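Local coordinates for hypothetical 33.3 KDA protein IN ade3-ser2 intergenic region (PDB 1ODF) that is probably an ATP-dependent kinase whose substrate is not yet known, with a fold closely resembling that of bacterial pantothenate kinase, at residues 261-273 / 278-290. Residues are numbered along the deposited sequence; the frame is centred on the assembly and turned at random.
Sequences RSESLGSIATLTL and NRNVYSTKTRCIE
The side chain of R287 lies across E263, its CD packed 3.5 Å from E263 CB and its guanidinium carried past to the backbone of the turn that follows helix 249-262. There R287 NH2 donates to E263 O at 3.0 Å; the N-H...O angle of 174° makes the bond nearly straight, and the acceptor lies in the guanidinium plane although the donor stands well above the carbonyl plane. S264 CB meets the same edge, while CG1 of I289 rests on one face of the group, 3.6 Å from its plane and toward its border. E263 has positive phi where the helix ends, and its extended side chain meets that of K285 at about a right angle. K285 NZ forms a salt bridge with E263, 3.0 Å from E263 OE1, with a weak bond to OE2; a bend at the last torsion (chi4 -63°) brings the amine to the syn side of OE1. Replacing R287 with an alanine would probably leave E263 O without this donor and open a gap beside E263 CB and I289. Beneath these side chains the strands pair antiparallel, at 172°. T270 with R287 and T272 with K285 are the hydrogen-bonded pairs, T272 N to K285 O measuring 2.8 Å. On the other face, CD1 of L271 lies 3.8 Å from T284 CG2, and L273 CD2 lies 3.3 Å from T284 OG1, a hydroxyl that the contact buries without a polar partner. L273 is about 9 Å, side chain to side chain, from K44 of the predicted ATP-binding P-loop. The hairpin closes one margin of the mixed sheet: strand 281-287 is outermost, strand 269-275 bonds on its other side to strand 204-211, helix 249-262 backs the face of T272, and helix 8-24 packs against A269, L271 and L273.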
loop_
_atom_site.group_PDB
_atom_site.type_symbol
_atom_site.label_atom_id
_atom_site.label_comp_id
_atom_site.label_asym_id
_atom_site.label_seq_id
_atom_site.Cartn_x
_atom_site.Cartn_y
_atom_site.Cartn_z
ATOM N N ARG A 261 3.154 14.573 6.028
ATOM C CA ARG A 261 3.968 15.683 6.524
ATOM C C ARG A 261 5.309 15.219 7.086
ATOM O O ARG A 261 6.314 15.908 6.946
ATOM C CB ARG A 261 3.184 16.464 7.594
ATOM C CG ARG A 261 3.633 17.919 7.791
ATOM C CD ARG A 261 2.717 18.659 8.774
ATOM N NE ARG A 261 1.336 18.775 8.284
ATOM C CZ ARG A 261 0.935 19.635 7.347
ATOM N NH1 ARG A 261 1.804 20.474 6.791
ATOM N NH2 ARG A 261 -0.332 19.650 6.957
ATOM N N SER A 262 5.315 14.045 7.707
ATOM C CA SER A 262 6.520 13.476 8.301
ATOM C C SER A 262 7.599 13.141 7.272
ATOM O O SER A 262 8.785 13.120 7.601
ATOM C CB SER A 262 6.174 12.208 9.075
ATOM O OG SER A 262 6.071 11.095 8.195
ATOM N N GLU A 263 7.192 12.859 6.036
ATOM C CA GLU A 263 8.140 12.531 4.976
ATOM C C GLU A 263 9.114 11.433 5.409
ATOM O O GLU A 263 10.338 11.578 5.284
ATOM C CB GLU A 263 8.938 13.772 4.586
ATOM C CG GLU A 263 8.139 14.856 3.899
ATOM C CD GLU A 263 9.014 16.031 3.513
ATOM O OE1 GLU A 263 9.330 16.863 4.390
ATOM O OE2 GLU A 263 9.409 16.117 2.333
ATOM N N SER A 264 8.586 10.331 5.916
ATOM C CA SER A 264 9.476 9.279 6.354
ATOM C C SER A 264 9.015 7.866 6.040
ATOM O O SER A 264 9.363 6.931 6.757
ATOM C CB SER A 264 9.749 9.416 7.855
ATOM O OG SER A 264 8.574 9.193 8.604
ATOM N N LEU A 265 8.218 7.710 4.986
ATOM C CA LEU A 265 7.781 6.380 4.585
ATOM C C LEU A 265 9.071 5.606 4.285
ATOM O O LEU A 265 9.197 4.429 4.611
ATOM C CB LEU A 265 6.901 6.450 3.331
ATOM C CG LEU A 265 6.581 5.103 2.668
ATOM C CD1 LEU A 265 5.841 4.198 3.648
ATOM C CD2 LEU A 265 5.760 5.331 1.407
ATOM N N GLY A 266 10.028 6.295 3.667
ATOM C CA GLY A 266 11.304 5.681 3.350
ATOM C C GLY A 266 12.322 5.983 4.438
ATOM O O GLY A 266 12.411 7.123 4.913
ATOM N N SER A 267 13.094 4.976 4.839
ATOM C CA SER A 267 14.108 5.172 5.870
ATOM C C SER A 267 15.334 5.921 5.330
ATOM O O SER A 267 16.010 6.628 6.069
ATOM C CB SER A 267 14.547 3.831 6.464
ATOM O OG SER A 267 15.425 3.140 5.592
ATOM N N ILE A 268 15.618 5.780 4.040
ATOM C CA ILE A 268 16.767 6.463 3.456
ATOM C C ILE A 268 16.368 7.805 2.855
ATOM O O ILE A 268 16.989 8.826 3.135
ATOM C CB ILE A 268 17.414 5.623 2.362
ATOM C CG1 ILE A 268 17.868 4.279 2.945
ATOM C CG2 ILE A 268 18.566 6.394 1.746
ATOM C CD1 ILE A 268 18.328 3.285 1.913
ATOM N N ALA A 269 15.336 7.796 2.019
ATOM C CA ALA A 269 14.851 9.023 1.395
ATOM C C ALA A 269 13.398 8.819 0.984
ATOM O O ALA A 269 12.936 7.682 0.823
ATOM C CB ALA A 269 15.709 9.384 0.171
ATOM N N THR A 270 12.679 9.925 0.833
ATOM C CA THR A 270 11.280 9.876 0.444
ATOM C C THR A 270 10.940 10.970 -0.556
ATOM O O THR A 270 11.353 12.127 -0.409
ATOM C CB THR A 270 10.332 10.030 1.659
ATOM O OG1 THR A 270 10.528 8.944 2.575
ATOM C CG2 THR A 270 8.873 10.016 1.199
ATOM N N LEU A 271 10.199 10.582 -1.587
ATOM C CA LEU A 271 9.744 11.510 -2.605
ATOM C C LEU A 271 8.247 11.704 -2.387
ATOM O O LEU A 271 7.491 10.732 -2.383
ATOM C CB LEU A 271 9.986 10.945 -4.008
ATOM C CG LEU A 271 9.256 11.654 -5.166
ATOM C CD1 LEU A 271 9.813 13.048 -5.351
ATOM C CD2 LEU A 271 9.417 10.848 -6.459
ATOM N N THR A 272 7.822 12.949 -2.184
ATOM C CA THR A 272 6.402 13.229 -1.996
ATOM C C THR A 272 5.888 14.017 -3.201
ATOM O O THR A 272 6.482 15.018 -3.615
ATOM C CB THR A 272 6.120 14.040 -0.694
ATOM O OG1 THR A 272 6.538 13.288 0.457
ATOM C CG2 THR A 272 4.629 14.334 -0.570
ATOM N N LEU A 273 4.785 13.541 -3.768
ATOM C CA LEU A 273 4.180 14.172 -4.931
ATOM C C LEU A 273 2.754 14.602 -4.631
ATOM O O LEU A 273 1.934 13.797 -4.172
ATOM C CB LEU A 273 4.152 13.204 -6.115
ATOM C CG LEU A 273 5.440 12.575 -6.647
ATOM C CD1 LEU A 273 5.093 11.689 -7.828
ATOM C CD2 LEU A 273 6.420 13.649 -7.070
ATOM N N ASN A 278 -7.049 15.792 -11.708
ATOM C CA ASN A 278 -6.619 15.189 -12.970
ATOM C C ASN A 278 -5.299 14.442 -12.848
ATOM O O ASN A 278 -4.648 14.153 -13.856
ATOM C CB ASN A 278 -6.476 16.253 -14.062
ATOM C CG ASN A 278 -7.809 16.699 -14.623
ATOM O OD1 ASN A 278 -7.859 17.440 -15.605
ATOM N ND2 ASN A 278 -8.899 16.253 -14.002
ATOM N N ARG A 279 -4.910 14.126 -11.616
ATOM C CA ARG A 279 -3.660 13.423 -11.352
ATOM C C ARG A 279 -2.473 14.259 -11.819
ATOM O O ARG A 279 -1.416 13.715 -12.132
ATOM C CB ARG A 279 -3.627 12.065 -12.063
ATOM C CG ARG A 279 -4.973 11.373 -12.164
ATOM C CD ARG A 279 -5.588 11.096 -10.805
ATOM N NE ARG A 279 -6.993 10.710 -10.922
ATOM C CZ ARG A 279 -7.436 9.673 -11.632
ATOM N NH1 ARG A 279 -6.586 8.900 -12.299
ATOM N NH2 ARG A 279 -8.737 9.415 -11.683
ATOM N N ASN A 280 -2.657 15.576 -11.873
ATOM C CA ASN A 280 -1.589 16.486 -12.283
ATOM C C ASN A 280 -0.766 16.922 -11.070
ATOM O O ASN A 280 -1.319 17.263 -10.023
ATOM C CB ASN A 280 -2.165 17.735 -12.965
ATOM C CG ASN A 280 -2.655 17.466 -14.379
ATOM O OD1 ASN A 280 -1.899 16.999 -15.238
ATOM N ND2 ASN A 280 -3.926 17.774 -14.632
ATOM N N VAL A 281 0.555 16.923 -11.230
ATOM C CA VAL A 281 1.470 17.309 -10.160
ATOM C C VAL A 281 1.568 18.825 -9.977
ATOM O O VAL A 281 1.917 19.548 -10.908
ATOM C CB VAL A 281 2.891 16.785 -10.437
ATOM C CG1 VAL A 281 3.834 17.217 -9.323
ATOM C CG2 VAL A 281 2.870 15.273 -10.576
ATOM N N TYR A 282 1.264 19.301 -8.773
ATOM C CA TYR A 282 1.352 20.726 -8.487
ATOM C C TYR A 282 2.569 21.032 -7.605
ATOM O O TYR A 282 3.029 22.177 -7.543
ATOM C CB TYR A 282 0.058 21.225 -7.831
ATOM C CG TYR A 282 -0.358 20.479 -6.580
ATOM C CD1 TYR A 282 0.244 20.746 -5.346
ATOM C CD2 TYR A 282 -1.363 19.505 -6.630
ATOM C CE1 TYR A 282 -0.152 20.062 -4.186
ATOM C CE2 TYR A 282 -1.762 18.819 -5.489
ATOM C CZ TYR A 282 -1.157 19.099 -4.268
ATOM O OH TYR A 282 -1.562 18.417 -3.139
ATOM N N SER A 283 3.093 20.008 -6.929
ATOM C CA SER A 283 4.271 20.188 -6.080
ATOM C C SER A 283 5.025 18.886 -5.826
ATOM O O SER A 283 4.446 17.793 -5.819
ATOM C CB SER A 283 3.900 20.826 -4.731
ATOM O OG SER A 283 3.631 19.844 -3.743
ATOM N N THR A 284 6.326 19.029 -5.604
ATOM C CA THR A 284 7.200 17.902 -5.350
ATOM C C THR A 284 8.187 18.225 -4.239
ATOM O O THR A 284 8.566 19.381 -4.049
ATOM C CB THR A 284 7.967 17.530 -6.631
ATOM O OG1 THR A 284 7.091 16.808 -7.506
ATOM C CG2 THR A 284 9.171 16.679 -6.319
ATOM N N LYS A 285 8.590 17.197 -3.497
ATOM C CA LYS A 285 9.554 17.364 -2.421
ATOM C C LYS A 285 10.292 16.052 -2.126
ATOM O O LYS A 285 9.688 14.976 -2.019
ATOM C CB LYS A 285 8.853 17.873 -1.158
ATOM C CG LYS A 285 9.794 18.420 -0.094
ATOM C CD LYS A 285 9.014 19.089 1.034
ATOM C CE LYS A 285 9.946 19.767 2.050
ATOM N NZ LYS A 285 10.844 18.800 2.758
ATOM N N THR A 286 11.611 16.154 -2.012
ATOM C CA THR A 286 12.448 15.004 -1.722
ATOM C C THR A 286 13.170 15.214 -0.407
ATOM O O THR A 286 13.978 16.129 -0.271
ATOM C CB THR A 286 13.491 14.778 -2.820
ATOM O OG1 THR A 286 12.826 14.353 -4.012
ATOM C CG2 THR A 286 14.494 13.708 -2.399
ATOM N N ARG A 287 12.865 14.364 0.564
ATOM C CA ARG A 287 13.504 14.454 1.861
ATOM C C ARG A 287 14.476 13.296 2.017
ATOM O O ARG A 287 14.095 12.133 1.891
ATOM C CB ARG A 287 12.469 14.390 2.985
ATOM C CG ARG A 287 13.073 14.642 4.362
ATOM C CD ARG A 287 12.355 13.872 5.455
ATOM N NE ARG A 287 13.036 14.010 6.743
ATOM C CZ ARG A 287 12.838 13.214 7.793
ATOM N NH1 ARG A 287 13.508 13.426 8.920
ATOM N NH2 ARG A 287 11.985 12.199 7.718
ATOM N N CYS A 288 15.740 13.613 2.274
ATOM C CA CYS A 288 16.743 12.576 2.476
ATOM C C CYS A 288 17.167 12.607 3.942
ATOM O O CYS A 288 18.058 13.367 4.325
ATOM C CB CYS A 288 17.952 12.808 1.580
ATOM S SG CYS A 288 19.172 11.505 1.761
ATOM N N ILE A 289 16.516 11.770 4.749
ATOM C CA ILE A 289 16.751 11.689 6.190
ATOM C C ILE A 289 18.164 11.990 6.701
ATOM O O ILE A 289 19.087 11.175 6.598
ATOM C CB ILE A 289 16.275 10.325 6.739
ATOM C CG1 ILE A 289 14.768 10.185 6.497
ATOM C CG2 ILE A 289 16.593 10.214 8.228
ATOM C CD1 ILE A 289 14.145 8.944 7.097
ATOM N N GLU A 290 18.298 13.186 7.269
ATOM C CA GLU A 290 19.550 13.687 7.826
ATOM C C GLU A 290 19.825 13.108 9.218
ATOM O O GLU A 290 19.080 13.357 10.172
ATOM C CB GLU A 290 19.498 15.220 7.891
ATOM C CG GLU A 290 18.126 15.825 7.541
ATOM C CD GLU A 290 17.029 15.513 8.567
ATOM O OE1 GLU A 290 16.749 14.324 8.829
ATOM O OE2 GLU A 290 16.439 16.471 9.110
#